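PDB 6AUF: beta-lactamase-like protein, which probably hydrolyses beta-lactam antibiotics as a zinc-dependent metallo-beta-lactamase of the B3 type, using two bound zinc ions. Local coordinates for residues Ala47-Asn52 / Cys244-Thr249; Ile103-Ser106 / His112-Ser115; Asp146-Leu151 / Pro183-Gly188; Trp194-Glu199 / Arg204-Ala209; Thr213-Asp218 / Gly281-Lys286. All blocks are in the same frame, centred on the assembly; numbering follows the deposited sequence.

In the fold
All five contacts lie in one chain with an alpha-beta/beta-alpha sandwich fold. Contact 1 packs strand 47-50 of one sheet against strand 246-248 of the other. Contact 4 is the hairpin 190-197/203-208 of that second sheet, and its centre lies about 6 Å from that of contact 1. Contacts 2 and 3 each hold a histidine of the two-zinc site, with centres about 15 Å apart. Contact 5 sets the C-terminal helix 272-292 against the loop beside contact 3, centre to centre about 11 Å. Contacts 2, 3 and 4 follow in series inside the loop closed by contact 1. In sequence, the segments of contacts 1 and 5 alternate. The set joins core, metal site and outer helix.

Contact 1: Ala47-Asn52 / Cys244-Thr249; sequences AHIYGN and CDILVT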
# COMPACT_ATOMS: atom_id res chain seq x y z
N ALA A 47 -11.89 8.46 6.76
CA ALA A 47 -13.10 8.11 6.04
C ALA A 47 -13.37 6.63 6.18
O ALA A 47 -12.50 5.85 6.59
CB ALA A 47 -13.03 8.51 4.57
N HIS A 48 -14.59 6.25 5.84
CA HIS A 48 -15.06 4.88 5.89
C HIS A 48 -14.94 4.29 4.50
O HIS A 48 -15.48 4.85 3.53
CB HIS A 48 -16.50 4.87 6.39
CG HIS A 48 -17.13 3.51 6.39
ND1 HIS A 48 -16.70 2.49 7.20
CD2 HIS A 48 -18.18 3.02 5.69
CE1 HIS A 48 -17.45 1.42 6.99
NE2 HIS A 48 -18.36 1.72 6.08
N ILE A 49 -14.23 3.17 4.38
CA ILE A 49 -14.12 2.56 3.06
C ILE A 49 -15.26 1.57 2.88
O ILE A 49 -16.08 1.71 1.97
CB ILE A 49 -12.75 1.89 2.86
CG1 ILE A 49 -11.66 2.95 2.81
CG2 ILE A 49 -12.75 1.05 1.57
CD1 ILE A 49 -10.28 2.35 2.67
N TYR A 50 -15.33 0.56 3.75
CA TYR A 50 -16.36 -0.45 3.64
C TYR A 50 -16.26 -1.38 4.85
O TYR A 50 -15.15 -1.71 5.27
CB TYR A 50 -16.24 -1.25 2.34
CG TYR A 50 -17.49 -2.01 1.96
CD1 TYR A 50 -18.56 -1.35 1.38
CD2 TYR A 50 -17.60 -3.38 2.17
CE1 TYR A 50 -19.72 -2.03 1.02
CE2 TYR A 50 -18.75 -4.07 1.81
CZ TYR A 50 -19.80 -3.39 1.23
OH TYR A 50 -20.95 -4.05 0.87
N GLY A 51 -17.41 -1.76 5.39
CA GLY A 51 -17.44 -2.60 6.58
C GLY A 51 -16.44 -2.16 7.63
O GLY A 51 -16.47 -1.02 8.09
N ASN A 52 -15.53 -3.06 7.99
CA ASN A 52 -14.54 -2.86 9.04
C ASN A 52 -13.29 -2.14 8.56
O ASN A 52 -12.27 -2.15 9.27
CB ASN A 52 -14.16 -4.21 9.66
CG ASN A 52 -13.47 -5.15 8.66
OD1 ASN A 52 -13.22 -4.79 7.50
ND2 ASN A 52 -13.13 -6.35 9.12
N CYS A 244 -10.98 -8.78 -5.94
CA CYS A 244 -10.89 -7.33 -6.03
C CYS A 244 -12.25 -6.72 -6.39
O CYS A 244 -12.48 -6.27 -7.50
CB CYS A 244 -9.83 -6.94 -7.06
SG CYS A 244 -9.44 -5.20 -7.30
N ASP A 245 -13.17 -6.71 -5.43
CA ASP A 245 -14.39 -5.92 -5.59
C ASP A 245 -14.11 -4.43 -5.43
O ASP A 245 -14.64 -3.60 -6.19
CB ASP A 245 -15.43 -6.35 -4.57
CG ASP A 245 -16.06 -7.67 -4.91
OD1 ASP A 245 -16.63 -7.80 -6.02
OD2 ASP A 245 -15.99 -8.58 -4.05
N ILE A 246 -13.27 -4.07 -4.46
CA ILE A 246 -12.98 -2.67 -4.16
C ILE A 246 -11.48 -2.48 -4.18
O ILE A 246 -10.77 -2.97 -3.29
CB ILE A 246 -13.56 -2.25 -2.80
CG1 ILE A 246 -15.09 -2.29 -2.85
CG2 ILE A 246 -13.05 -0.87 -2.42
CD1 ILE A 246 -15.72 -2.19 -1.49
N LEU A 247 -10.99 -1.76 -5.18
CA LEU A 247 -9.57 -1.48 -5.29
C LEU A 247 -9.17 -0.31 -4.39
O LEU A 247 -9.85 0.71 -4.35
CB LEU A 247 -9.20 -1.17 -6.74
CG LEU A 247 -7.74 -0.76 -6.92
CD1 LEU A 247 -6.85 -1.95 -6.57
CD2 LEU A 247 -7.50 -0.29 -8.34
N VAL A 248 -8.05 -0.46 -3.69
CA VAL A 248 -7.47 0.62 -2.91
C VAL A 248 -5.96 0.60 -3.13
O VAL A 248 -5.36 -0.48 -3.16
CB VAL A 248 -7.83 0.51 -1.41
CG1 VAL A 248 -7.44 1.78 -0.66
CG2 VAL A 248 -9.31 0.23 -1.23
N THR A 249 -5.36 1.78 -3.29
CA THR A 249 -3.96 1.91 -3.63
C THR A 249 -3.20 2.79 -2.65
O THR A 249 -3.73 3.81 -2.19
CB THR A 249 -3.78 2.49 -5.04
OG1 THR A 249 -4.53 3.71 -5.15
CG2 THR A 249 -4.22 1.48 -6.11
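I49, Y50, I246 and V248 make this contact entirely with side chains. One part is a CH-pi contact. I246 CD1 lies over one face of the Y50 ring, 4.3 Å from the ring centroid and 26° off its normal. I246 CD1 sits toward the root of the ring, 3.9 Å from Y50 CG. The two side chains cross at about a right angle. Y50 CG is anti to the backbone N (chi1 -162°), which turns one ring face to I246 CD1.

The remaining touches are aliphatic and looser. I49 CG2 meets I246 CG2 at 4.4 Å. The longer branch of I49 reaches across toward the other sheet, and its CD1 meets V248 CG1, also at 4.4 Å. I49 and Y50 both face T53 of the adjacent strand, a classic beta bulge. Strand 47-50 is an outermost strand of the seven-stranded sheet, and 246-248 is an outermost strand of the five-stranded one. The segment axes come no nearer than 9.5 Å, and only side chains span the gap. This is face-to-face packing between the two sheets of the sandwich.

Polar groups find partners around the contact. Y50 OH is hydrogen-bonded to T202 O, beyond the apolar part of its ring. D245 OD2 accepts from M205 N, and I246 pairs by backbone bonds with M205 and A207 of the neighbouring strand.

Contact 2: Ile103-Ser106 / His112-Ser115; sequences ILTS and HAGS. With ZN (zinc ion), chain B.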
# COMPACT_ATOMS: atom_id res chain seq x y z
N ILE A 103 0.92 -4.22 12.28
CA ILE A 103 1.18 -3.20 11.28
C ILE A 103 1.79 -3.90 10.07
O ILE A 103 2.77 -4.64 10.20
CB ILE A 103 2.11 -2.09 11.81
CG1 ILE A 103 1.39 -1.22 12.83
CG2 ILE A 103 2.59 -1.19 10.69
CD1 ILE A 103 2.34 -0.45 13.70
N LEU A 104 1.17 -3.70 8.91
CA LEU A 104 1.61 -4.27 7.65
C LEU A 104 2.05 -3.14 6.73
O LEU A 104 1.89 -1.96 7.04
CB LEU A 104 0.49 -5.08 6.99
CG LEU A 104 -0.24 -6.06 7.91
CD1 LEU A 104 -1.43 -6.66 7.19
CD2 LEU A 104 0.70 -7.15 8.43
N THR A 105 2.62 -3.52 5.58
CA THR A 105 3.13 -2.55 4.62
C THR A 105 2.77 -2.98 3.21
O THR A 105 2.64 -4.16 2.91
CB THR A 105 4.65 -2.37 4.70
OG1 THR A 105 5.31 -3.64 4.56
CG2 THR A 105 5.04 -1.71 6.00
N SER A 106 2.58 -1.98 2.35
CA SER A 106 2.48 -2.23 0.92
C SER A 106 3.88 -2.49 0.35
O SER A 106 4.18 -3.60 -0.11
CB SER A 106 1.80 -1.06 0.22
OG SER A 106 2.52 0.12 0.51
N HIS A 112 5.73 5.45 2.30
CA HIS A 112 4.67 4.56 2.73
C HIS A 112 4.93 3.91 4.07
O HIS A 112 3.98 3.63 4.80
CB HIS A 112 4.46 3.46 1.69
CG HIS A 112 4.08 3.98 0.34
ND1 HIS A 112 2.78 4.28 -0.00
CD2 HIS A 112 4.84 4.26 -0.75
CE1 HIS A 112 2.75 4.73 -1.25
NE2 HIS A 112 3.99 4.72 -1.72
N ALA A 113 6.19 3.67 4.41
CA ALA A 113 6.56 2.99 5.64
C ALA A 113 7.47 3.85 6.50
O ALA A 113 8.00 3.37 7.51
CB ALA A 113 7.23 1.64 5.32
N GLY A 114 7.63 5.13 6.14
CA GLY A 114 8.64 5.96 6.77
C GLY A 114 8.51 6.08 8.28
O GLY A 114 9.51 6.31 8.97
N SER A 115 7.31 5.94 8.82
CA SER A 115 7.14 6.00 10.27
C SER A 115 6.50 4.73 10.81
O SER A 115 5.77 4.76 11.80
CB SER A 115 6.36 7.25 10.70
OG SER A 115 5.19 7.47 9.94
ZN ZN B . 4.61 5.84 -3.21
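S106 and T105 lie against H112 and A113 at the HxHxDH zinc-binding motif, which runs from H107 to H112. S106 comes just before the motif, H112 ends it and A113 follows it. The motif starts just after strand 100-104 and ends in the short helix 110-113. Folding back brings the strand end and the helix together.

In the first shell, H112 NE2 binds a zinc ion at 2.0 Å. D111 and H251 bind the same metal, and the H251 ring meets that of H112 with planes about 80° apart. H112 CG is anti to its carbonyl carbon (chi1 -60°), which carries the ring away from the helix toward the metal. S106 OG packs by the base of this side chain. S106 OG comes 4.0 Å from H112 CB and 4.2 Å from both CG and ND1 of H112, approaching the ring obliquely. These are packing distances.

P250 touches the side chains of both S106 and H112.

Farther out, the backbone of each segment is tied down. S106 N donates to D76 OD1, and H112 has a backbone bond to S77. The H112 backbone is thus bonded to S77, while H112 NE2 is fixed by the metal.

All four touching residues are buried. T105 and A113 make the apolar contact of the pair, in which the methyl T105 CG2 meets the methyl A113 CB at 4.1 Å.

Contact 3: Asp146-Leu151 / Pro183-Gly188; sequences DPQSGL and PAHSPG. With ZN (zinc ion), chain C.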
# COMPACT_ATOMS: atom_id res chain seq x y z
N ASP A 146 16.57 -2.68 -5.90
CA ASP A 146 15.54 -1.69 -6.18
C ASP A 146 16.01 -0.78 -7.31
O ASP A 146 17.07 -0.17 -7.18
CB ASP A 146 15.25 -0.88 -4.92
CG ASP A 146 14.02 -0.04 -5.05
OD1 ASP A 146 13.83 0.63 -6.09
OD2 ASP A 146 13.20 -0.06 -4.11
N PRO A 147 15.25 -0.64 -8.40
CA PRO A 147 15.69 0.26 -9.48
C PRO A 147 15.89 1.70 -9.03
O PRO A 147 16.54 2.47 -9.74
CB PRO A 147 14.56 0.15 -10.52
CG PRO A 147 13.85 -1.13 -10.18
CD PRO A 147 13.94 -1.23 -8.69
N GLN A 148 15.37 2.08 -7.87
CA GLN A 148 15.39 3.46 -7.43
C GLN A 148 16.51 3.77 -6.45
O GLN A 148 16.75 4.95 -6.17
CB GLN A 148 14.06 3.84 -6.79
CG GLN A 148 12.97 4.14 -7.78
CD GLN A 148 11.81 4.81 -7.11
OE1 GLN A 148 11.83 6.02 -6.89
NE2 GLN A 148 10.80 4.03 -6.75
N SER A 149 17.19 2.78 -5.89
CA SER A 149 18.38 3.10 -5.13
C SER A 149 19.51 3.39 -6.11
O SER A 149 19.55 2.82 -7.21
CB SER A 149 18.76 1.97 -4.18
OG SER A 149 19.40 0.91 -4.87
N GLY A 150 20.39 4.31 -5.74
CA GLY A 150 20.29 5.06 -4.51
C GLY A 150 19.77 6.47 -4.71
O GLY A 150 20.30 7.44 -4.16
N LEU A 151 18.73 6.58 -5.53
CA LEU A 151 17.96 7.81 -5.61
C LEU A 151 17.12 8.00 -4.34
O LEU A 151 17.28 8.99 -3.62
CB LEU A 151 17.07 7.79 -6.86
CG LEU A 151 15.67 8.40 -6.85
CD1 LEU A 151 15.71 9.91 -7.08
CD2 LEU A 151 14.79 7.70 -7.88
N PRO A 183 5.90 -8.06 -6.93
CA PRO A 183 7.11 -7.22 -6.98
C PRO A 183 7.27 -6.38 -8.23
O PRO A 183 8.37 -6.31 -8.79
CB PRO A 183 8.25 -8.26 -6.87
CG PRO A 183 7.57 -9.55 -6.47
CD PRO A 183 6.24 -9.48 -7.13
N ALA A 184 6.19 -5.70 -8.66
CA ALA A 184 6.26 -4.88 -9.86
C ALA A 184 7.00 -3.57 -9.61
O ALA A 184 7.81 -3.15 -10.44
CB ALA A 184 4.86 -4.62 -10.40
N HIS A 185 6.74 -2.93 -8.48
CA HIS A 185 7.24 -1.58 -8.26
C HIS A 185 8.56 -1.57 -7.51
O HIS A 185 9.39 -0.69 -7.74
CB HIS A 185 6.17 -0.75 -7.51
CG HIS A 185 6.71 0.51 -6.87
ND1 HIS A 185 6.91 1.68 -7.57
CD2 HIS A 185 7.11 0.76 -5.61
CE1 HIS A 185 7.40 2.60 -6.77
NE2 HIS A 185 7.53 2.07 -5.57
N SER A 186 8.75 -2.54 -6.63
CA SER A 186 9.97 -2.70 -5.85
C SER A 186 10.15 -4.17 -5.55
O SER A 186 9.21 -4.97 -5.72
CB SER A 186 9.89 -1.90 -4.55
OG SER A 186 8.98 -2.55 -3.67
N PRO A 187 11.32 -4.58 -5.07
CA PRO A 187 11.49 -6.00 -4.74
C PRO A 187 10.57 -6.48 -3.64
O PRO A 187 10.08 -7.62 -3.71
CB PRO A 187 12.97 -6.09 -4.34
CG PRO A 187 13.61 -4.99 -5.13
CD PRO A 187 12.61 -3.87 -5.11
N GLY A 188 10.31 -5.64 -2.63
CA GLY A 188 9.52 -6.01 -1.47
C GLY A 188 8.04 -5.76 -1.60
O GLY A 188 7.30 -5.94 -0.63
ZN ZN C . 7.66 3.31 -3.90
O HOH W 1 11.26 1.01 -6.83
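D146 and S186 bring the two loops together, with their CA atoms 5.7 Å apart. Neither segment is helix or strand. D146-S149 forms a type I turn. Within it D146 OD1 accepts from Q148 N at 2.8 Å, making an Asx turn. This donor comes to the anti side of the oxygen, 23° out of the carboxylate plane.

The other carboxylate oxygen touches the second loop. D146 CG is anti to its backbone N (chi1 -168°), and D146 OD2 comes 3.8 Å from S186 CB. The ring of P187 crosses the aspartate at about a right angle, with P187 CD 3.8 Å from D146 CA. Beside them, Q148 NE2 stands 3.7 Å from H185 CE1. The amide plane is turned 76° from the imidazole plane.

A water joins the three residues. It donates to D146 OD1 and H185 O and accepts from Q148 NE2, so it bridges the loops where direct bonds are lacking.

H185 NE2 binds the other zinc ion of the pair at 2.1 Å. H107 and H109 complete the protein ligands of this metal. H185 ND1 is hydrogen-bonded to T213 O, which fixes the rotation of the ring. S186 OG is held by E108.

D146 OD2 is also hydrogen-bonded to H109 NE2, while H109 binds the zinc through ND1. D146 is therefore a second-shell residue, consistent with orienting H109, and its other oxygen reaches the backbone of a second ligand, H185, through the water.

Contact 4: Trp194-Glu199 / Arg204-Ala209; sequences WQACDE and RMIAYA
The W194 indole lies with one face against I206 and its rim against Y208. I206 CG2 sits 4.0 Å from the centroid of the six-membered ring, a CH-pi contact, and comes closest to W194 CZ2. At the edge, near the ring plane, Y208 CB is 4.0 Å from W194 CZ3. The indole and Y208 run side by side in the same direction. W194 chi1 of 66° places CG between the backbone N and the carbonyl carbon, which swings the ring across to the neighbouring strand. W194 NE1 is hydrogen-bonded to T53 OG1 of the other sheet. Y208 OH bonds to D76.

The two strands form an antiparallel beta hairpin in the five-stranded sheet. W194/I206 and A196/R204 are hydrogen-bonded pairs, each with two bonds. I206 N to W194 O measures 2.8 Å and R204 N to A196 O 2.7 Å. Q195/M205 is the non-hydrogen-bonded pair between them. The C197-C203 disulfide links the strands next to the turn.

A196 CB packs on I206 CD1, on the same face as W194 and facing Y50 of the other sheet. On the reverse face M205 is bent at chi2 and chi3 (-64° and -55°), so SD folds back to 3.7 Å from Q195 CB.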
# COMPACT_ATOMS: atom_id res chain seq x y z
N TRP A 194 -8.77 -8.96 1.60
CA TRP A 194 -9.61 -9.43 2.71
C TRP A 194 -11.07 -9.10 2.42
O TRP A 194 -11.37 -8.30 1.53
CB TRP A 194 -9.19 -8.83 4.06
CG TRP A 194 -9.39 -7.34 4.18
CD1 TRP A 194 -10.46 -6.69 4.75
CD2 TRP A 194 -8.50 -6.32 3.73
NE1 TRP A 194 -10.29 -5.32 4.68
CE2 TRP A 194 -9.09 -5.07 4.06
CE3 TRP A 194 -7.26 -6.34 3.08
CZ2 TRP A 194 -8.48 -3.85 3.76
CZ3 TRP A 194 -6.66 -5.12 2.78
CH2 TRP A 194 -7.26 -3.90 3.12
N GLN A 195 -11.96 -9.74 3.16
CA GLN A 195 -13.39 -9.56 2.98
C GLN A 195 -13.96 -8.52 3.94
O GLN A 195 -13.54 -8.42 5.10
CB GLN A 195 -14.14 -10.88 3.16
CG GLN A 195 -15.64 -10.73 3.00
CD GLN A 195 -16.36 -12.05 3.08
OE1 GLN A 195 -16.74 -12.61 2.06
NE2 GLN A 195 -16.56 -12.56 4.29
N ALA A 196 -14.90 -7.72 3.44
CA ALA A 196 -15.59 -6.70 4.22
C ALA A 196 -17.08 -6.76 3.93
O ALA A 196 -17.49 -6.97 2.78
CB ALA A 196 -15.05 -5.31 3.92
N CYS A 197 -17.89 -6.60 4.96
CA CYS A 197 -19.34 -6.67 4.81
C CYS A 197 -19.98 -5.45 5.44
O CYS A 197 -19.54 -4.98 6.50
CB CYS A 197 -19.88 -7.95 5.43
SG CYS A 197 -18.95 -9.42 4.89
N ASP A 198 -21.00 -4.92 4.77
CA ASP A 198 -21.66 -3.71 5.23
C ASP A 198 -22.63 -4.05 6.34
O ASP A 198 -22.55 -5.14 6.93
CB ASP A 198 -22.37 -2.99 4.06
CG ASP A 198 -23.51 -3.81 3.46
OD1 ASP A 198 -23.83 -4.90 3.99
OD2 ASP A 198 -24.08 -3.35 2.44
N GLU A 199 -23.56 -3.14 6.65
CA GLU A 199 -24.51 -3.40 7.72
C GLU A 199 -25.56 -4.43 7.34
O GLU A 199 -26.13 -5.07 8.23
CB GLU A 199 -25.19 -2.09 8.13
CG GLU A 199 -25.66 -2.09 9.56
CD GLU A 199 -24.52 -2.28 10.53
OE1 GLU A 199 -24.78 -2.69 11.69
OE2 GLU A 199 -23.37 -2.00 10.14
N ARG A 204 -17.86 -7.80 0.24
CA ARG A 204 -17.02 -7.45 -0.89
C ARG A 204 -15.59 -7.76 -0.51
O ARG A 204 -15.20 -7.64 0.66
CB ARG A 204 -17.13 -5.97 -1.27
CG ARG A 204 -18.54 -5.47 -1.46
CD ARG A 204 -19.21 -6.18 -2.61
NE ARG A 204 -20.28 -5.33 -3.12
CZ ARG A 204 -21.29 -5.76 -3.86
NH1 ARG A 204 -21.38 -7.04 -4.18
NH2 ARG A 204 -22.22 -4.90 -4.27
N MET A 205 -14.80 -8.14 -1.50
CA MET A 205 -13.38 -8.31 -1.29
C MET A 205 -12.68 -6.98 -1.55
O MET A 205 -12.86 -6.38 -2.61
CB MET A 205 -12.82 -9.40 -2.20
CG MET A 205 -13.43 -10.74 -1.94
SD MET A 205 -13.03 -11.32 -0.29
CE MET A 205 -11.24 -11.24 -0.31
N ILE A 206 -11.93 -6.53 -0.59
CA ILE A 206 -11.08 -5.36 -0.74
C ILE A 206 -9.68 -5.82 -1.13
O ILE A 206 -9.15 -6.83 -0.62
CB ILE A 206 -11.09 -4.53 0.55
CG1 ILE A 206 -12.47 -3.89 0.70
CG2 ILE A 206 -10.01 -3.46 0.52
CD1 ILE A 206 -12.82 -3.54 2.09
N ALA A 207 -9.08 -5.11 -2.07
CA ALA A 207 -7.72 -5.37 -2.51
C ALA A 207 -6.93 -4.08 -2.33
O ALA A 207 -7.18 -3.09 -3.03
CB ALA A 207 -7.69 -5.83 -3.97
N TYR A 208 -6.00 -4.08 -1.38
CA TYR A 208 -5.02 -3.01 -1.23
C TYR A 208 -3.83 -3.35 -2.13
O TYR A 208 -2.81 -3.92 -1.70
CB TYR A 208 -4.64 -2.84 0.24
CG TYR A 208 -3.82 -1.61 0.54
CD1 TYR A 208 -4.20 -0.35 0.06
CD2 TYR A 208 -2.66 -1.69 1.33
CE1 TYR A 208 -3.44 0.78 0.32
CE2 TYR A 208 -1.89 -0.57 1.60
CZ TYR A 208 -2.29 0.66 1.09
OH TYR A 208 -1.54 1.78 1.36
N ALA A 209 -3.98 -3.04 -3.42
CA ALA A 209 -2.97 -3.38 -4.41
C ALA A 209 -1.90 -2.30 -4.42
O ALA A 209 -2.21 -1.12 -4.59
CB ALA A 209 -3.58 -3.54 -5.80

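Contact 5: Thr213-Asp218 / Gly281-Lys286; sequences TTISAD and GSYFAK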
# COMPACT_ATOMS: atom_id res chain seq x y z
N THR A 213 4.14 1.01 -10.40
CA THR A 213 4.90 1.80 -11.36
C THR A 213 6.32 1.28 -11.45
O THR A 213 6.98 1.10 -10.42
CB THR A 213 4.88 3.27 -10.94
OG1 THR A 213 5.34 3.38 -9.59
CG2 THR A 213 3.46 3.83 -11.02
N THR A 214 6.80 1.04 -12.67
CA THR A 214 8.18 0.60 -12.91
C THR A 214 9.03 1.83 -13.19
O THR A 214 9.10 2.30 -14.33
CB THR A 214 8.26 -0.37 -14.07
OG1 THR A 214 7.62 0.21 -15.21
CG2 THR A 214 7.60 -1.72 -13.72
N ILE A 215 9.69 2.34 -12.16
CA ILE A 215 10.45 3.59 -12.26
C ILE A 215 11.79 3.38 -11.58
O ILE A 215 11.92 2.56 -10.68
CB ILE A 215 9.69 4.79 -11.65
CG1 ILE A 215 9.29 4.50 -10.20
CG2 ILE A 215 8.47 5.16 -12.50
CD1 ILE A 215 8.39 5.58 -9.56
N SER A 216 12.78 4.16 -12.01
CA SER A 216 14.15 3.91 -11.61
C SER A 216 14.92 5.22 -11.52
O SER A 216 14.49 6.25 -12.04
CB SER A 216 14.86 3.00 -12.62
OG SER A 216 15.05 3.68 -13.85
N ALA A 217 16.08 5.15 -10.88
CA ALA A 217 17.10 6.16 -11.11
C ALA A 217 17.42 6.23 -12.61
O ALA A 217 17.07 5.34 -13.39
CB ALA A 217 18.35 5.83 -10.30
N ASP A 218 18.10 7.31 -13.01
CA ASP A 218 18.33 7.55 -14.43
C ASP A 218 19.23 6.48 -15.03
O ASP A 218 18.92 5.91 -16.09
CB ASP A 218 18.95 8.92 -14.65
CG ASP A 218 18.06 10.05 -14.17
OD1 ASP A 218 16.94 9.76 -13.69
OD2 ASP A 218 18.49 11.22 -14.28
N GLY A 281 1.32 -2.67 -16.65
CA GLY A 281 2.08 -3.46 -17.60
C GLY A 281 2.30 -2.71 -18.89
O GLY A 281 3.37 -2.79 -19.51
N SER A 282 1.29 -1.96 -19.33
CA SER A 282 1.45 -1.15 -20.53
C SER A 282 2.56 -0.13 -20.33
O SER A 282 3.45 0.02 -21.19
CB SER A 282 0.13 -0.47 -20.87
OG SER A 282 0.29 0.42 -21.95
N TYR A 283 2.56 0.55 -19.18
CA TYR A 283 3.63 1.49 -18.88
C TYR A 283 4.99 0.81 -18.93
O TYR A 283 5.93 1.34 -19.53
CB TYR A 283 3.40 2.13 -17.50
CG TYR A 283 4.47 3.11 -17.07
CD1 TYR A 283 4.42 4.45 -17.45
CD2 TYR A 283 5.55 2.70 -16.28
CE1 TYR A 283 5.40 5.36 -17.06
CE2 TYR A 283 6.54 3.60 -15.88
CZ TYR A 283 6.45 4.93 -16.28
OH TYR A 283 7.42 5.83 -15.90
N PHE A 284 5.10 -0.38 -18.32
CA PHE A 284 6.36 -1.10 -18.30
C PHE A 284 6.86 -1.41 -19.71
O PHE A 284 8.05 -1.27 -19.99
CB PHE A 284 6.21 -2.39 -17.49
CG PHE A 284 7.46 -3.19 -17.36
CD1 PHE A 284 8.67 -2.56 -17.07
CD2 PHE A 284 7.44 -4.57 -17.51
CE1 PHE A 284 9.84 -3.31 -16.93
CE2 PHE A 284 8.60 -5.33 -17.38
CZ PHE A 284 9.80 -4.70 -17.10
N ALA A 285 5.96 -1.82 -20.60
CA ALA A 285 6.41 -2.18 -21.94
C ALA A 285 6.95 -0.96 -22.67
O ALA A 285 7.97 -1.05 -23.37
CB ALA A 285 5.28 -2.82 -22.74
N LYS A 286 6.28 0.18 -22.52
CA LYS A 286 6.82 1.41 -23.09
C LYS A 286 8.23 1.67 -22.58
O LYS A 286 9.09 2.15 -23.33
CB LYS A 286 5.89 2.59 -22.77
CG LYS A 286 4.50 2.46 -23.37
CD LYS A 286 3.71 3.75 -23.16
CE LYS A 286 2.42 3.79 -24.00
NZ LYS A 286 1.48 2.67 -23.70
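T214 and I215 rest on Y283 and F284 of the long C-terminal helix 272-292, an outer helix of the alpha-beta/beta-alpha sandwich. Just before them, T213 lies next to the metal site.

T214 is buried and points toward the helix. Its OG1 lies 3.4 Å from Y283 CD2 and 3.5 Å from F284 CD1, near both rings. T214 CG2 packs beside F284 at 3.6 Å from CD1, and the two side chains cross at about a right angle. The carbonyl T214 O meets the edge of the Y283 ring in its plane, 3.3 Å from CE2. Y283 CG is anti to the backbone N (chi1 178°), which extends the ring along the loop. F284 goes on to touch I229, I232 and R233 of helix 226-241, so it packs between loop and helix.

I215 reaches the far end of the tyrosine with CG2, 3.6 Å from Y283 OH, and crosses the ring obliquely. Its side chain is also about 4 Å from that of H185.

S216 OG is hydrogen-bonded to R287 NH2 of the same helix and donates to A217 O at 2.7 Å.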